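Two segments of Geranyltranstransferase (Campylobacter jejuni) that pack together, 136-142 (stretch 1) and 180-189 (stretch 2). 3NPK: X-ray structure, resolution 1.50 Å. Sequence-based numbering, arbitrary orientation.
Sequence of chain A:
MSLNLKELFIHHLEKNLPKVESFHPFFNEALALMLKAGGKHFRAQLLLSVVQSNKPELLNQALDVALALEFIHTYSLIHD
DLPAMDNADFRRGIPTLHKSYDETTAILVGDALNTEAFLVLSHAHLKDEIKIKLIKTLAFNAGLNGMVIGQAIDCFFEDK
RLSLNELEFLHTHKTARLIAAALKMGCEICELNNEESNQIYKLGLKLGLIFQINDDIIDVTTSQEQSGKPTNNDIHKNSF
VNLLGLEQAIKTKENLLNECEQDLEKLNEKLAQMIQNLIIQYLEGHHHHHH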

# COMPACT_ATOMS: atom_id res chain seq x y z
N LYS A 136 -0.14 11.97 -1.23
CA LYS A 136 -1.17 12.30 -0.25
C LYS A 136 -2.55 12.03 -0.80
O LYS A 136 -3.40 11.46 -0.12
CB LYS A 136 -1.08 13.77 0.19
CG LYS A 136 0.14 14.11 1.00
CD LYS A 136 0.21 15.61 1.29
CE LYS A 136 1.33 15.92 2.29
NZ LYS A 136 1.45 17.38 2.56
N THR A 137 -2.79 12.44 -2.04
CA THR A 137 -4.12 12.26 -2.63
C THR A 137 -4.44 10.78 -2.82
O THR A 137 -5.55 10.30 -2.49
CB THR A 137 -4.24 13.02 -3.96
OG1 THR A 137 -4.03 14.42 -3.69
CG2 THR A 137 -5.62 12.83 -4.58
N LEU A 138 -3.48 10.04 -3.35
CA LEU A 138 -3.74 8.62 -3.59
C LEU A 138 -3.92 7.84 -2.29
O LEU A 138 -4.84 7.03 -2.17
CB LEU A 138 -2.63 7.99 -4.41
CG LEU A 138 -2.89 6.56 -4.89
CD1 LEU A 138 -4.13 6.49 -5.78
CD2 LEU A 138 -1.66 6.06 -5.66
N ALA A 139 -3.03 8.06 -1.32
CA ALA A 139 -3.10 7.26 -0.08
C ALA A 139 -4.34 7.61 0.75
O ALA A 139 -4.90 6.75 1.43
CB ALA A 139 -1.83 7.42 0.75
N PHE A 140 -4.77 8.87 0.70
CA PHE A 140 -5.99 9.26 1.40
C PHE A 140 -7.19 8.57 0.76
O PHE A 140 -7.96 7.88 1.44
CB PHE A 140 -6.17 10.78 1.37
CG PHE A 140 -7.41 11.26 2.09
CD1 PHE A 140 -8.62 11.38 1.42
CD2 PHE A 140 -7.34 11.58 3.43
CE1 PHE A 140 -9.76 11.84 2.09
CE2 PHE A 140 -8.47 12.04 4.11
CZ PHE A 140 -9.67 12.17 3.44
N ASN A 141 -7.33 8.72 -0.55
CA ASN A 141 -8.53 8.23 -1.22
C ASN A 141 -8.59 6.72 -1.43
O ASN A 141 -9.69 6.15 -1.52
CB ASN A 141 -8.75 8.98 -2.53
CG ASN A 141 -9.16 10.42 -2.28
OD1 ASN A 141 -10.29 10.68 -1.87
ND2 ASN A 141 -8.24 11.35 -2.48
N ALA A 142 -7.42 6.09 -1.55
CA ALA A 142 -7.34 4.63 -1.73
C ALA A 142 -7.29 3.87 -0.43
O ALA A 142 -7.48 2.65 -0.42
CB ALA A 142 -6.13 4.27 -2.58
N ALA A 180 -12.70 10.52 -7.99
CA ALA A 180 -12.38 11.92 -7.71
C ALA A 180 -10.87 12.14 -7.60
O ALA A 180 -10.32 13.14 -8.09
CB ALA A 180 -13.08 12.36 -6.41
N ALA A 181 -10.18 11.21 -6.95
CA ALA A 181 -8.73 11.31 -6.82
C ALA A 181 -8.03 11.31 -8.18
O ALA A 181 -7.07 12.03 -8.38
CB ALA A 181 -8.18 10.18 -5.94
N ALA A 182 -8.51 10.49 -9.11
CA ALA A 182 -7.88 10.44 -10.42
C ALA A 182 -7.92 11.81 -11.08
O ALA A 182 -6.92 12.29 -11.63
CB ALA A 182 -8.58 9.42 -11.30
N LEU A 183 -9.09 12.45 -11.04
CA LEU A 183 -9.24 13.80 -11.59
C LEU A 183 -8.37 14.80 -10.84
O LEU A 183 -7.66 15.60 -11.47
CB LEU A 183 -10.71 14.23 -11.55
CG LEU A 183 -11.58 13.49 -12.55
CD1 LEU A 183 -13.08 13.61 -12.21
CD2 LEU A 183 -11.31 13.98 -13.99
N LYS A 184 -8.40 14.77 -9.51
CA LYS A 184 -7.63 15.73 -8.72
C LYS A 184 -6.12 15.56 -8.95
O LYS A 184 -5.38 16.53 -9.02
CB LYS A 184 -7.94 15.62 -7.22
CG LYS A 184 -7.25 16.72 -6.39
CD LYS A 184 -7.65 16.72 -4.95
CE LYS A 184 -6.96 17.89 -4.22
NZ LYS A 184 -7.23 17.92 -2.78
N MSE A 185 -5.68 14.32 -9.07
CA MSE A 185 -4.28 14.05 -9.34
C MSE A 185 -3.84 14.63 -10.70
O MSE A 185 -2.72 15.14 -10.84
CB MSE A 185 -4.01 12.54 -9.26
CG MSE A 185 -4.10 12.08 -7.81
SE MSE A 185 -4.14 10.15 -7.58
CE MSE A 185 -2.24 9.79 -7.77
N GLY A 186 -4.71 14.56 -11.70
CA GLY A 186 -4.41 15.24 -12.96
C GLY A 186 -4.18 16.73 -12.72
O GLY A 186 -3.25 17.34 -13.27
N CYS A 187 -5.01 17.33 -11.88
CA CYS A 187 -4.89 18.75 -11.57
C CYS A 187 -3.57 19.03 -10.85
O CYS A 187 -2.88 20.03 -11.13
CB CYS A 187 -6.06 19.22 -10.71
SG CYS A 187 -7.67 19.13 -11.51
N GLU A 188 -3.21 18.14 -9.92
CA GLU A 188 -1.99 18.33 -9.15
C GLU A 188 -0.74 18.23 -10.02
O GLU A 188 0.21 19.01 -9.85
CB GLU A 188 -1.94 17.37 -7.96
CG GLU A 188 -2.99 17.77 -6.90
CD GLU A 188 -3.14 16.80 -5.74
OE1 GLU A 188 -3.01 15.57 -5.94
OE2 GLU A 188 -3.41 17.29 -4.62
N ILE A 189 -0.73 17.29 -10.96
CA ILE A 189 0.38 17.22 -11.93
C ILE A 189 0.58 18.57 -12.63
O ILE A 189 1.72 19.03 -12.84
CB ILE A 189 0.13 16.11 -12.96
CG1 ILE A 189 0.27 14.75 -12.30
CG2 ILE A 189 1.10 16.22 -14.15
CD1 ILE A 189 -0.38 13.62 -13.10
O HOH W 1 -5.90 15.58 -2.12

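Residues 136-142 and 180-189 belong to two helices that run almost exactly antiparallel, with 172° between their N-to-C directions and axes 9.6 Å apart at closest approach. The backbones draw nearest where Thr 137 faces Ala 181, their CA atoms 6.3 Å apart; small side chains at both positions are compatible with so close an approach. Thr 137 reaches from Ala 181 to Glu 188, whereas Asn 141, one turn on, meets only Ala 181, as the antiparallel course requires. The contact is compact, burying 288 Å² summed over both sides.

Lys 136 takes no part in it: its extended side chain leads away from the second helix. Thr 137 is the centre of the interface and has the largest area covered by the other stretch. Its CA-to-CB bond points toward stretch 2, and its two branches do different work. The methyl CG2 lies 3.6 Å from CG of Met 185 and 3.9 Å from CB of Ala 181, a snug apolar fit, with CD of Lys 184 farther off at 4.4 Å. The hydroxyl OG1 donates a hydrogen bond of 2.7 Å to OE1 of Glu 188, a short bond to a carboxylate, normally a strong acceptor. The same OG1 accepts a hydrogen bond from a water, also at 2.7 Å, and that water in turn accepts one from NZ of Lys 184 at 2.8 Å. The hydroxyl thus serves as donor and acceptor at once, and the side chain of Lys 184, with all four chi angles t, carries its ammonium group far enough to join the helices through the solvent molecule.

Leu 138 meets stretch 2 from the side. Its CB packs against the terminal methyl CE of Met 185, a selenomethionine, at 3.8 Å, so that the side chain of Met 185 touches two successive residues of stretch 1, coming closest to Thr 137 with CG and to Leu 138 with CE.

Ala 139 and Phe 140 lie beyond reach of the second helix, as the helical turn carries them around to other sides. One turn on from Thr 137, Asn 141 again points toward stretch 2, and its ND2 sits 3.7 Å from CB of Ala 181. This is van der Waals packing, since a methyl group offers the amide no polar partner. ND2 instead donates to the backbone O of Thr 137, at 2.9 Å, while OD1 is hydrogen-bonded elsewhere in the structure. Each polar end of the amide thus has a hydrogen bond, neither of them to stretch 2.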